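Local coordinates for protein tapirin (Caldicellulosiruptor hydrothermalis, PDB 6N2C) that probably attaches the cell to cellulose through a zinc-containing beta-helix domain, at residues 203-208 and 228-233; 249-254 and 270-275; 211-216 and 232-237; 192-197 and 207-212. All coordinates share one frame; numbering follows the deposited sequence. Where two conformers were deposited one is given.

The four contacts lie on neighbouring coils of one parallel beta-helix. Along the chain contact 4 opens first, at 192-197, and hands over to contacts 1 and 3, which both end on strand 231-234; contact 2 follows on later coils. Contacts 1 and 2 have centres about 10 Å apart, use parallel strands 206-209, 231-234, 252-255 and 273-276 of one face of the beta-helix, and run back round the corner onto the face holding strands 200-203, 227-229, 246-249 and 267-270. Contacts 3 and 4, with centres about 5 Å apart, share Ser211 and Asp212 and join the first face to the one holding strands 194-195 and 213-214. Together they combine coil-on-coil stacking with packing inside the beta-helix.

Contact 1 of 4, residues 203-208 and 228-233; sequences TTRNMY and KADNII
Asn206 and Asn231 stand side by side on neighbouring strands and point the same way. Both hold CG anti to the carbonyl carbon (chi1 -60° and -59°), which starts their amides on matching courses. Asn231 ND2 gives a hydrogen bond to Asn206 OD1 at 2.8 Å, with the acceptor close to the amide plane of Asn231 but the donor 35° above the carbonyl plane of Asn206. At the corner before them, Arg205 NE lies 3.5 Å from Asp230 OD2, a long salt bridge reaching the guanidinium at its edge. A water takes a hydrogen bond from Asn206 ND2 and can give one to Asp230 OD2, linking the two pairs. On the other face, Met207 CE rests 4.2 Å from Ile232 CG1. Behind the side chains runs a parallel ladder: Met207 N bonds Asn231 O at 3.0 Å, and Ile233 N bonds Met207 O. Farther out, Thr185 holds Asn206 ND2, while Asn251 donates to Asn231 OD1, so the asparagines continue from coil to coil. This is the asparagine ladder of a parallel beta-helix: the successive amides supply polar partners for one another at a buried turn, while the charged pair ties the same corner nearer the surface.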
loop_
_atom_site.group_PDB
_atom_site.type_symbol
_atom_site.label_atom_id
_atom_site.label_comp_id
_atom_site.label_asym_id
_atom_site.label_seq_id
_atom_site.Cartn_x
_atom_site.Cartn_y
_atom_site.Cartn_z
ATOM N N THR A 203 -16.603 4.486 0.630
ATOM C CA THR A 203 -16.320 4.914 1.979
ATOM C C THR A 203 -16.546 3.677 2.843
ATOM O O THR A 203 -17.642 3.135 2.823
ATOM C CB THR A 203 -17.210 6.072 2.412
ATOM O OG1 THR A 203 -17.145 7.156 1.453
ATOM C CG2 THR A 203 -16.775 6.622 3.780
ATOM N N THR A 204 -15.498 3.224 3.511
ATOM C CA THR A 204 -15.589 1.994 4.292
ATOM C C THR A 204 -14.804 2.035 5.532
ATOM O O THR A 204 -13.991 2.953 5.787
ATOM C CB THR A 204 -15.263 0.782 3.423
ATOM O OG1 THR A 204 -15.695 -0.435 4.107
ATOM C CG2 THR A 204 -13.744 0.679 3.238
ATOM N N ARG A 205 -15.000 1.022 6.384
ATOM C CA ARG A 205 -14.117 0.820 7.507
ATOM C C ARG A 205 -13.072 -0.139 7.017
ATOM O O ARG A 205 -12.023 0.341 6.490
ATOM C CB ARG A 205 -14.801 0.296 8.787
ATOM C CG ARG A 205 -15.667 1.271 9.488
ATOM C CD ARG A 205 -16.022 0.691 10.848
ATOM N NE ARG A 205 -14.877 0.498 11.758
ATOM C CZ ARG A 205 -15.006 0.204 13.050
ATOM N NH1 ARG A 205 -16.212 -0.016 13.603
ATOM N NH2 ARG A 205 -13.918 0.050 13.791
ATOM N N ASN A 206 -13.353 -1.446 7.047
ATOM C CA ASN A 206 -12.380 -2.441 6.533
ATOM C C ASN A 206 -12.771 -3.091 5.250
ATOM O O ASN A 206 -13.956 -3.277 4.987
ATOM C CB ASN A 206 -12.058 -3.400 7.652
ATOM C CG ASN A 206 -11.450 -2.664 8.846
ATOM O OD1 ASN A 206 -10.599 -1.781 8.663
ATOM N ND2 ASN A 206 -11.878 -2.991 10.109
ATOM N N MET A 207 -11.760 -3.517 4.430
ATOM C CA MET A 207 -12.041 -4.177 3.174
ATOM C C MET A 207 -11.016 -5.277 2.994
ATOM O O MET A 207 -9.854 -5.111 3.404
ATOM C CB MET A 207 -11.899 -3.158 1.987
ATOM C CG MET A 207 -11.931 -3.807 0.619
ATOM S SD MET A 207 -12.013 -2.599 -0.810
ATOM C CE MET A 207 -11.901 -1.122 0.223
ATOM N N TYR A 208 -11.505 -6.463 2.637
ATOM C CA TYR A 208 -10.662 -7.593 2.417
ATOM C C TYR A 208 -10.928 -8.206 1.049
ATOM O O TYR A 208 -12.078 -8.370 0.593
ATOM C CB TYR A 208 -10.916 -8.711 3.475
ATOM C CG TYR A 208 -10.227 -10.048 3.221
ATOM C CD1 TYR A 208 -10.782 -11.059 2.407
ATOM C CD2 TYR A 208 -9.074 -10.357 3.847
ATOM C CE1 TYR A 208 -10.079 -12.214 2.159
ATOM C CE2 TYR A 208 -8.390 -11.522 3.626
ATOM C CZ TYR A 208 -8.940 -12.471 2.792
ATOM O OH TYR A 208 -8.283 -13.673 2.578
ATOM N N LYS A 228 -11.884 5.535 0.646
ATOM C CA LYS A 228 -11.470 5.929 1.954
ATOM C C LYS A 228 -11.761 4.708 2.892
ATOM O O LYS A 228 -12.872 4.218 2.893
ATOM C CB LYS A 228 -12.206 7.155 2.426
ATOM C CG LYS A 228 -11.731 7.553 3.809
ATOM C CD LYS A 228 -12.529 8.753 4.312
ATOM C CE LYS A 228 -12.136 9.159 5.727
ATOM N NZ LYS A 228 -10.670 9.548 5.819
ATOM N N ALA A 229 -10.750 4.259 3.585
ATOM C CA ALA A 229 -10.848 3.040 4.438
ATOM C C ALA A 229 -10.009 3.165 5.648
ATOM O O ALA A 229 -8.999 3.830 5.646
ATOM C CB ALA A 229 -10.374 1.860 3.609
ATOM N N ASP A 230 -10.327 2.408 6.715
ATOM C CA ASP A 230 -9.403 2.218 7.796
ATOM C C ASP A 230 -8.299 1.243 7.443
ATOM O O ASP A 230 -7.117 1.452 7.744
ATOM C CB ASP A 230 -10.135 1.560 9.021
ATOM C CG ASP A 230 -11.196 2.451 9.673
ATOM O OD1 ASP A 230 -11.221 3.640 9.405
ATOM O OD2 ASP A 230 -11.887 1.906 10.560
ATOM N N ASN A 231 -8.681 0.125 6.821
ATOM C CA ASN A 231 -7.739 -0.941 6.492
ATOM C C ASN A 231 -8.151 -1.574 5.183
ATOM O O ASN A 231 -9.376 -1.719 4.931
ATOM C CB ASN A 231 -7.605 -2.079 7.543
ATOM C CG ASN A 231 -7.167 -1.576 8.926
ATOM O OD1 ASN A 231 -6.001 -1.314 9.146
ATOM N ND2 ASN A 231 -8.134 -1.398 9.837
ATOM N N ILE A 232 -7.138 -1.925 4.341
ATOM C CA ILE A 232 -7.350 -2.690 3.135
ATOM C C ILE A 232 -6.384 -3.805 3.101
ATOM O O ILE A 232 -5.178 -3.599 3.243
ATOM C CB ILE A 232 -7.187 -1.808 1.841
ATOM C CG1 ILE A 232 -8.107 -0.596 1.847
ATOM C CG2 ILE A 232 -7.321 -2.675 0.590
ATOM C CD1 ILE A 232 -8.003 0.295 0.593
ATOM N N ILE A 233 -6.895 -5.052 2.948
ATOM C CA ILE A 233 -6.071 -6.227 2.986
ATOM C C ILE A 233 -6.334 -7.061 1.767
ATOM O O ILE A 233 -7.432 -7.445 1.538
ATOM C CB ILE A 233 -6.332 -7.093 4.278
ATOM C CG1 ILE A 233 -6.056 -6.228 5.528
ATOM C CG2 ILE A 233 -5.569 -8.436 4.209
ATOM C CD1 ILE A 233 -6.503 -6.879 6.827
HETATM O O HOH W 1 -11.064 -0.776 11.914
#

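Contact 2 of 4, residues 249-254 and 270-275; sequences VNNLMY and SNSLLF
The rings of Tyr254 and Phe275 lie side by side and point the same way, their planes 33° apart and their centroids 5.9 Å from each other. They meet obliquely, Tyr254 CD1 coming 3.7 Å from Phe275 CD1, and Phe275 O also approaches the tyrosine ring at CD1. The parallel register puts both on one face of the strands, and like chi1 values (169° for Tyr254, CG anti to the backbone N) start the two CG atoms in the same direction. Phe275 stacks in turn on Phe294, continuing the aromatic row, and Tyr254 OH is hydrogen-bonded to Asp277. An alanine in place of Tyr254 would probably leave Phe275 without its aromatic neighbour on the preceding coil and Asp277 without the hydroxyl. On the same side Leu252 CB meets Leu273 CB at 3.8 Å, with helix 451-457 packed against both leucines. On the reverse side Leu274 CD1 touches Met253 CB at 3.8 Å. The parallel strands are bonded from Met253 N to Leu273 O and from Phe275 N to Met253 O, the latter at 2.9 Å. At the corner a water can donate to Val249 O and to Asn251 O, the second at 2.7 Å, and is hydrogen-bonded to Ser270 OG. The chemistry thus divides between these two coils: apolar and aromatic side chains line up in rows along the strands, while water can serve carbonyl oxygens where the chain bends.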
loop_
_atom_site.group_PDB
_atom_site.type_symbol
_atom_site.label_atom_id
_atom_site.label_comp_id
_atom_site.label_asym_id
_atom_site.label_seq_id
_atom_site.Cartn_x
_atom_site.Cartn_y
_atom_site.Cartn_z
ATOM N N VAL A 249 -5.968 5.319 3.223
ATOM C CA VAL A 249 -6.026 4.172 4.157
ATOM C C VAL A 249 -5.424 4.665 5.469
ATOM O O VAL A 249 -4.210 4.893 5.595
ATOM C CB VAL A 249 -5.307 2.916 3.651
ATOM C CG1 VAL A 249 -5.593 1.799 4.685
ATOM C CG2 VAL A 249 -5.844 2.524 2.295
ATOM N N ASN A 250 -6.280 4.831 6.469
ATOM C CA ASN A 250 -5.824 5.441 7.751
ATOM C C ASN A 250 -4.828 4.560 8.478
ATOM O O ASN A 250 -3.768 5.026 8.951
ATOM C CB ASN A 250 -6.997 5.798 8.641
ATOM C CG ASN A 250 -6.598 6.698 9.784
ATOM O OD1 ASN A 250 -5.899 7.692 9.579
ATOM N ND2 ASN A 250 -6.975 6.322 10.998
ATOM N N ASN A 251 -5.126 3.269 8.562
ATOM C CA ASN A 251 -4.294 2.354 9.382
ATOM C C ASN A 251 -3.366 1.512 8.490
ATOM O O ASN A 251 -2.287 1.975 8.124
ATOM C CB ASN A 251 -5.159 1.539 10.334
ATOM C CG ASN A 251 -4.344 0.772 11.320
ATOM O OD1 ASN A 251 -3.522 1.358 12.055
ATOM N ND2 ASN A 251 -4.481 -0.510 11.309
ATOM N N LEU A 252 -3.765 0.339 8.066
ATOM C CA LEU A 252 -2.834 -0.388 7.231
ATOM C C LEU A 252 -3.445 -0.858 5.920
ATOM O O LEU A 252 -4.597 -1.291 5.847
ATOM C CB LEU A 252 -2.144 -1.547 7.974
ATOM C CG LEU A 252 -3.088 -2.723 8.205
ATOM C CD1 LEU A 252 -3.164 -3.661 7.010
ATOM C CD2 LEU A 252 -2.670 -3.473 9.469
ATOM N N MET A 253 -2.590 -0.792 4.898
ATOM C CA MET A 253 -2.849 -1.408 3.615
ATOM C C MET A 253 -1.805 -2.450 3.440
ATOM O O MET A 253 -0.593 -2.181 3.486
ATOM C CB MET A 253 -2.777 -0.377 2.472
ATOM C CG MET A 253 -2.944 -1.001 1.093
ATOM S SD MET A 253 -3.169 0.353 -0.067
ATOM C CE MET A 253 -3.520 -0.575 -1.538
ATOM N N TYR A 254 -2.256 -3.712 3.254
ATOM C CA TYR A 254 -1.399 -4.846 3.034
ATOM C C TYR A 254 -1.746 -5.506 1.705
ATOM O O TYR A 254 -2.895 -5.723 1.450
ATOM C CB TYR A 254 -1.574 -5.963 4.138
ATOM C CG TYR A 254 -0.855 -7.255 3.717
ATOM C CD1 TYR A 254 0.538 -7.415 3.952
ATOM C CD2 TYR A 254 -1.503 -8.330 3.067
ATOM C CE1 TYR A 254 1.215 -8.520 3.499
ATOM C CE2 TYR A 254 -0.817 -9.447 2.646
ATOM C CZ TYR A 254 0.508 -9.567 2.876
ATOM O OH TYR A 254 1.158 -10.672 2.481
ATOM N N SER A 270 -1.284 6.720 3.058
ATOM C CA SER A 270 -1.209 5.660 4.099
ATOM C C SER A 270 -0.717 6.322 5.385
ATOM O O SER A 270 0.427 6.804 5.475
ATOM C CB SER A 270 -0.287 4.522 3.638
ATOM O OG SER A 270 0.013 3.631 4.725
ATOM N N ASN A 271 -1.607 6.414 6.361
ATOM C CA ASN A 271 -1.310 7.173 7.609
ATOM C C ASN A 271 -0.735 6.330 8.726
ATOM O O ASN A 271 -0.444 6.836 9.764
ATOM C CB ASN A 271 -2.528 7.936 8.044
ATOM C CG ASN A 271 -2.900 8.938 7.031
ATOM O OD1 ASN A 271 -2.006 9.601 6.525
ATOM N ND2 ASN A 271 -4.135 9.050 6.701
ATOM N N SER A 272 -0.518 5.069 8.545
ATOM C CA SER A 272 0.320 4.331 9.536
ATOM C C SER A 272 1.199 3.315 8.905
ATOM O O SER A 272 2.391 3.404 9.061
ATOM C CB SER A 272 -0.626 3.705 10.583
ATOM O OG SER A 272 0.052 2.830 11.456
ATOM N N LEU A 273 0.659 2.356 8.178
ATOM C CA LEU A 273 1.491 1.248 7.658
ATOM C C LEU A 273 1.061 0.886 6.244
ATOM O O LEU A 273 -0.131 0.608 6.030
ATOM C CB LEU A 273 1.317 0.015 8.567
ATOM C CG LEU A 273 2.069 -1.273 8.213
ATOM C CD1 LEU A 273 3.568 -1.059 7.961
ATOM C CD2 LEU A 273 1.867 -2.415 9.218
ATOM N N LEU A 274 2.052 0.774 5.326
ATOM C CA LEU A 274 1.819 0.272 3.947
ATOM C C LEU A 274 2.764 -0.841 3.805
ATOM O O LEU A 274 4.000 -0.639 3.970
ATOM C CB LEU A 274 2.158 1.418 2.939
ATOM C CG LEU A 274 2.037 1.089 1.483
ATOM C CD1 LEU A 274 0.595 0.723 1.219
ATOM C CD2 LEU A 274 2.385 2.288 0.664
ATOM N N PHE A 275 2.264 -2.055 3.532
ATOM C CA PHE A 275 3.101 -3.241 3.529
ATOM C C PHE A 275 2.754 -4.072 2.332
ATOM O O PHE A 275 1.595 -4.464 2.189
ATOM C CB PHE A 275 2.839 -4.061 4.834
ATOM C CG PHE A 275 3.852 -5.074 5.142
ATOM C CD1 PHE A 275 4.003 -6.219 4.332
ATOM C CD2 PHE A 275 4.720 -4.916 6.235
ATOM C CE1 PHE A 275 4.980 -7.172 4.618
ATOM C CE2 PHE A 275 5.655 -5.876 6.494
ATOM C CZ PHE A 275 5.814 -6.978 5.698
HETATM O O HOH W 2 -2.316 2.681 5.512
#

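Contact 3 of 4, residues 211-216 and 232-237; sequences SDITLR and IIVKNG
Ile213 holds CG1 anti to its carbonyl carbon (chi1 -61°), and chi2 of 180° extends CD1 from there to meet Val234 CG2 at 3.6 Å. Val234 places its branches alike: CG1 lies anti to its backbone N (chi1 -169°) and CG2 anti to the carbonyl carbon, and the two methyls have separate partners. CG2 faces Ile213, whereas CG1 sits 3.3 Å from Ser211 O. The tip of Ile213 also reaches Ile232, its CD1 standing 4.0 Å from Ile232 CG2, and both aliphatic pairs are crossed at a slant. This is packing in the interior of a beta-helix, where strand 213-214 of one face and strand 231-234 of another, on the next coil, turn their apolar side chains toward each other. An alanine at Val234 would probably open a gap beside Ile213 CD1 and leave the tip of that isoleucine freer to move. Met207 and Phe239 also pack against Ile213. Toward the turn, the chain passes closely at Gly237, whose CA is 3.6 Å from Asp212 OD1; a CB there would run into the backbone joining Ser211 and Asp212. Asp212 OD1 itself accepts a hydrogen bond from the backbone N of Ser238.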
loop_
_atom_site.group_PDB
_atom_site.type_symbol
_atom_site.label_atom_id
_atom_site.label_comp_id
_atom_site.label_asym_id
_atom_site.label_seq_id
_atom_site.Cartn_x
_atom_site.Cartn_y
_atom_site.Cartn_z
ATOM N N SER A 211 -7.917 -12.349 -3.785
ATOM C CA SER A 211 -7.207 -12.060 -4.989
ATOM C C SER A 211 -7.273 -10.573 -5.275
ATOM O O SER A 211 -7.620 -9.778 -4.376
ATOM C CB SER A 211 -7.712 -13.008 -6.123
ATOM O OG SER A 211 -6.996 -12.719 -7.339
ATOM N N ASP A 212 -6.922 -10.146 -6.472
ATOM C CA ASP A 212 -6.648 -8.743 -6.717
ATOM C C ASP A 212 -7.843 -7.825 -6.471
ATOM O O ASP A 212 -9.005 -8.164 -6.752
ATOM C CB ASP A 212 -6.288 -8.500 -8.167
ATOM C CG ASP A 212 -5.017 -9.200 -8.599
ATOM O OD1 ASP A 212 -4.116 -9.451 -7.813
ATOM O OD2 ASP A 212 -4.970 -9.606 -9.789
ATOM N N ILE A 213 -7.556 -6.642 -6.014
ATOM C CA ILE A 213 -8.538 -5.558 -6.047
ATOM C C ILE A 213 -8.160 -4.664 -7.221
ATOM O O ILE A 213 -7.002 -4.207 -7.278
ATOM C CB ILE A 213 -8.551 -4.744 -4.783
ATOM C CG1 ILE A 213 -8.919 -5.623 -3.600
ATOM C CG2 ILE A 213 -9.473 -3.559 -4.973
ATOM C CD1 ILE A 213 -8.963 -4.894 -2.253
ATOM N N THR A 214 -9.055 -4.484 -8.182
ATOM C CA THR A 214 -8.759 -3.676 -9.365
ATOM C C THR A 214 -9.649 -2.436 -9.457
ATOM O O THR A 214 -10.890 -2.540 -9.504
ATOM C CB THR A 214 -8.944 -4.524 -10.642
ATOM O OG1 THR A 214 -8.057 -5.667 -10.596
ATOM C CG2 THR A 214 -8.553 -3.703 -11.846
ATOM N N LEU A 215 -9.027 -1.254 -9.500
ATOM C CA LEU A 215 -9.686 -0.044 -9.816
ATOM C C LEU A 215 -9.599 0.249 -11.339
ATOM O O LEU A 215 -8.672 -0.217 -12.046
ATOM C CB LEU A 215 -9.067 1.142 -9.117
ATOM C CG LEU A 215 -9.201 1.129 -7.601
ATOM C CD1 LEU A 215 -8.467 2.360 -7.101
ATOM C CD2 LEU A 215 -10.655 1.300 -7.207
ATOM N N ARG A 216 -10.591 0.977 -11.800
ATOM C CA ARG A 216 -10.626 1.521 -13.195
ATOM C C ARG A 216 -10.391 2.986 -13.107
ATOM O O ARG A 216 -10.510 3.577 -12.056
ATOM C CB ARG A 216 -11.950 1.189 -13.929
ATOM C CG ARG A 216 -12.277 -0.294 -13.904
ATOM C CD ARG A 216 -11.175 -1.162 -14.532
ATOM N NE ARG A 216 -11.603 -2.557 -14.742
ATOM C CZ ARG A 216 -10.794 -3.519 -15.139
ATOM N NH1 ARG A 216 -9.490 -3.251 -15.401
ATOM N NH2 ARG A 216 -11.275 -4.756 -15.263
ATOM N N ILE A 232 -7.138 -1.925 4.341
ATOM C CA ILE A 232 -7.350 -2.690 3.135
ATOM C C ILE A 232 -6.384 -3.805 3.101
ATOM O O ILE A 232 -5.178 -3.599 3.243
ATOM C CB ILE A 232 -7.187 -1.808 1.841
ATOM C CG1 ILE A 232 -8.107 -0.596 1.847
ATOM C CG2 ILE A 232 -7.321 -2.675 0.590
ATOM C CD1 ILE A 232 -8.003 0.295 0.593
ATOM N N ILE A 233 -6.895 -5.052 2.948
ATOM C CA ILE A 233 -6.071 -6.227 2.986
ATOM C C ILE A 233 -6.334 -7.061 1.767
ATOM O O ILE A 233 -7.432 -7.445 1.538
ATOM C CB ILE A 233 -6.332 -7.093 4.278
ATOM C CG1 ILE A 233 -6.056 -6.228 5.528
ATOM C CG2 ILE A 233 -5.569 -8.436 4.209
ATOM C CD1 ILE A 233 -6.503 -6.879 6.827
ATOM N N VAL A 234 -5.276 -7.336 1.041
ATOM C CA VAL A 234 -5.325 -8.200 -0.186
ATOM C C VAL A 234 -4.427 -9.350 0.118
ATOM O O VAL A 234 -3.190 -9.311 -0.006
ATOM C CB VAL A 234 -4.870 -7.456 -1.449
ATOM C CG1 VAL A 234 -5.206 -8.316 -2.668
ATOM C CG2 VAL A 234 -5.644 -6.144 -1.586
ATOM N N LYS A 235 -5.017 -10.401 0.624
ATOM C CA LYS A 235 -4.224 -11.431 1.276
ATOM C C LYS A 235 -3.362 -12.267 0.261
ATOM O O LYS A 235 -2.275 -12.688 0.628
ATOM C CB LYS A 235 -5.204 -12.403 1.955
ATOM C CG LYS A 235 -4.579 -13.629 2.459
ATOM C CD LYS A 235 -4.267 -13.632 3.908
ATOM C CE LYS A 235 -3.672 -15.006 4.242
ATOM N NZ LYS A 235 -3.511 -15.364 5.639
ATOM N N ASN A 236 -3.895 -12.558 -0.924
ATOM C CA ASN A 236 -3.239 -13.388 -1.927
ATOM C C ASN A 236 -3.234 -12.696 -3.303
ATOM O O ASN A 236 -3.360 -13.346 -4.341
ATOM C CB ASN A 236 -3.959 -14.761 -2.011
ATOM C CG ASN A 236 -3.975 -15.482 -0.692
ATOM O OD1 ASN A 236 -2.928 -15.865 -0.183
ATOM N ND2 ASN A 236 -5.170 -15.720 -0.141
ATOM N N GLY A 237 -3.107 -11.381 -3.317
ATOM C CA GLY A 237 -3.197 -10.651 -4.559
ATOM C C GLY A 237 -2.568 -9.296 -4.526
ATOM O O GLY A 237 -1.899 -8.943 -3.531
#

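Contact 4 of 4, residues 192-197 and 207-212; sequences DKIIFN and MYSSSD
A corner of the parallel beta-helix, where strand 206-209 leads round to strand 213-214, is fastened here to the preceding coil at 192-197. Asp192 and Ser211 meet at its centre: Asp192 O accepts Ser211 N at 2.7 Å, the donor lying 46° above the carbonyl plane, and takes a weaker bond from Ser210 N. Ser209 OG is within hydrogen-bonding range of the same oxygen and of Ser211 O, with one proton to serve both. Past the corner, Ile194 N bonds Asp212 O at 3.0 Å and resumes the parallel pairing of the coils. Lys193 folds over the outside of the corner. In one of its two modelled conformers, chi4 of -47° bends NZ toward Ser211 OG, to which it donates at 2.9 Å. In that conformer the ammonium is 4.3 Å from Asp212 OD2, beyond a salt bridge, and a water accepting from NZ and donating to OD2 connects the opposite charges. Inside the beta-helix, Ile194 CD1 packs 4.1 Å from Met207 CG and also comes close to Tyr208 O. Ile194 CG2 lies over one face of the Phe196 ring, toward its rim, while Phe543 also meets this ring. Phe196 and Met207 reach toward each other tip to tip in a Met-aromatic contact, with Met207 SD at the ring edge, 4.2 Å from Phe196 CZ.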
loop_
_atom_site.group_PDB
_atom_site.type_symbol
_atom_site.label_atom_id
_atom_site.label_comp_id
_atom_site.label_asym_id
_atom_site.label_seq_id
_atom_site.Cartn_x
_atom_site.Cartn_y
_atom_site.Cartn_z
ATOM N N ASP A 192 -12.420 -14.052 -3.376
ATOM C CA ASP A 192 -11.676 -14.023 -4.661
ATOM C C ASP A 192 -11.307 -12.619 -5.013
ATOM O O ASP A 192 -10.544 -12.033 -4.249
ATOM C CB ASP A 192 -12.507 -14.797 -5.675
ATOM C CG ASP A 192 -11.716 -15.162 -6.973
ATOM O OD1 ASP A 192 -10.538 -14.923 -7.059
ATOM O OD2 ASP A 192 -12.316 -15.852 -7.797
ATOM N N LYS A 193 -11.791 -12.041 -6.093
ATOM C CA LYS A 193 -11.417 -10.698 -6.499
ATOM C C LYS A 193 -12.413 -9.635 -6.133
ATOM O O LYS A 193 -13.575 -9.950 -5.904
ATOM C CB LYS A 193 -11.302 -10.614 -8.022
ATOM C CG LYS A 193 -10.063 -11.350 -8.557
ATOM C CD LYS A 193 -10.207 -11.566 -10.066
ATOM C CE LYS A 193 -9.330 -12.733 -10.587
ATOM N NZ LYS A 193 -7.927 -12.709 -10.084
ATOM N N ILE A 194 -11.963 -8.386 -6.109
ATOM C CA ILE A 194 -12.839 -7.250 -6.084
ATOM C C ILE A 194 -12.563 -6.407 -7.320
ATOM O O ILE A 194 -11.491 -5.902 -7.459
ATOM C CB ILE A 194 -12.780 -6.385 -4.863
ATOM C CG1 ILE A 194 -13.115 -7.221 -3.615
ATOM C CG2 ILE A 194 -13.814 -5.284 -4.950
ATOM C CD1 ILE A 194 -13.005 -6.396 -2.322
ATOM N N ILE A 195 -13.533 -6.400 -8.225
ATOM C CA ILE A 195 -13.418 -5.706 -9.495
ATOM C C ILE A 195 -14.292 -4.528 -9.574
ATOM O O ILE A 195 -15.502 -4.679 -9.760
ATOM C CB ILE A 195 -13.584 -6.647 -10.710
ATOM C CG1 ILE A 195 -12.761 -7.924 -10.498
ATOM C CG2 ILE A 195 -13.183 -5.900 -11.989
ATOM C CD1 ILE A 195 -13.166 -9.064 -11.349
ATOM N N PHE A 196 -13.703 -3.335 -9.442
ATOM C CA PHE A 196 -14.451 -2.111 -9.442
ATOM C C PHE A 196 -14.714 -1.699 -10.931
ATOM O O PHE A 196 -14.582 -2.490 -11.822
ATOM C CB PHE A 196 -13.762 -1.032 -8.645
ATOM C CG PHE A 196 -13.805 -1.260 -7.134
ATOM C CD1 PHE A 196 -15.021 -1.177 -6.438
ATOM C CD2 PHE A 196 -12.678 -1.484 -6.409
ATOM C CE1 PHE A 196 -15.089 -1.328 -5.075
ATOM C CE2 PHE A 196 -12.776 -1.666 -5.008
ATOM C CZ PHE A 196 -13.979 -1.611 -4.365
ATOM N N ASN A 197 -15.290 -0.561 -11.111
ATOM C CA ASN A 197 -15.632 -0.048 -12.439
ATOM C C ASN A 197 -15.381 1.410 -12.359
ATOM O O ASN A 197 -15.022 1.937 -11.281
ATOM C CB ASN A 197 -17.058 -0.377 -12.779
ATOM C CG ASN A 197 -17.235 -0.693 -14.255
ATOM O OD1 ASN A 197 -16.663 0.020 -15.083
ATOM N ND2 ASN A 197 -18.000 -1.780 -14.594
ATOM N N MET A 207 -11.760 -3.517 4.430
ATOM C CA MET A 207 -12.041 -4.177 3.174
ATOM C C MET A 207 -11.016 -5.277 2.994
ATOM O O MET A 207 -9.854 -5.111 3.404
ATOM C CB MET A 207 -11.899 -3.158 1.987
ATOM C CG MET A 207 -11.931 -3.807 0.619
ATOM S SD MET A 207 -12.013 -2.599 -0.810
ATOM C CE MET A 207 -11.901 -1.122 0.223
ATOM N N TYR A 208 -11.505 -6.463 2.637
ATOM C CA TYR A 208 -10.662 -7.593 2.417
ATOM C C TYR A 208 -10.928 -8.206 1.049
ATOM O O TYR A 208 -12.078 -8.370 0.593
ATOM C CB TYR A 208 -10.916 -8.711 3.475
ATOM C CG TYR A 208 -10.227 -10.048 3.221
ATOM C CD1 TYR A 208 -10.782 -11.059 2.407
ATOM C CD2 TYR A 208 -9.074 -10.357 3.847
ATOM C CE1 TYR A 208 -10.079 -12.214 2.159
ATOM C CE2 TYR A 208 -8.390 -11.522 3.626
ATOM C CZ TYR A 208 -8.940 -12.471 2.792
ATOM O OH TYR A 208 -8.283 -13.673 2.578
ATOM N N SER A 209 -9.844 -8.633 0.375
ATOM C CA SER A 209 -9.990 -9.471 -0.796
ATOM C C SER A 209 -8.916 -10.507 -0.741
ATOM O O SER A 209 -7.812 -10.256 -0.229
ATOM C CB SER A 209 -9.805 -8.581 -2.041
ATOM O OG SER A 209 -10.208 -9.252 -3.204
ATOM N N SER A 210 -9.161 -11.696 -1.311
ATOM C CA SER A 210 -8.127 -12.684 -1.343
ATOM C C SER A 210 -7.265 -12.432 -2.617
ATOM O O SER A 210 -6.035 -12.323 -2.524
ATOM C CB SER A 210 -8.754 -14.110 -1.369
ATOM O OG SER A 210 -7.680 -15.073 -1.513
ATOM N N SER A 211 -7.917 -12.349 -3.785
ATOM C CA SER A 211 -7.207 -12.060 -4.989
ATOM C C SER A 211 -7.273 -10.573 -5.275
ATOM O O SER A 211 -7.620 -9.778 -4.376
ATOM C CB SER A 211 -7.712 -13.008 -6.123
ATOM O OG SER A 211 -6.996 -12.719 -7.339
ATOM N N ASP A 212 -6.922 -10.146 -6.472
ATOM C CA ASP A 212 -6.648 -8.743 -6.717
ATOM C C ASP A 212 -7.843 -7.825 -6.471
ATOM O O ASP A 212 -9.005 -8.164 -6.752
ATOM C CB ASP A 212 -6.288 -8.500 -8.167
ATOM C CG ASP A 212 -5.017 -9.200 -8.599
ATOM O OD1 ASP A 212 -4.116 -9.451 -7.813
ATOM O OD2 ASP A 212 -4.970 -9.606 -9.789
HETATM O O HOH W 3 -7.590 -9.885 -10.987
#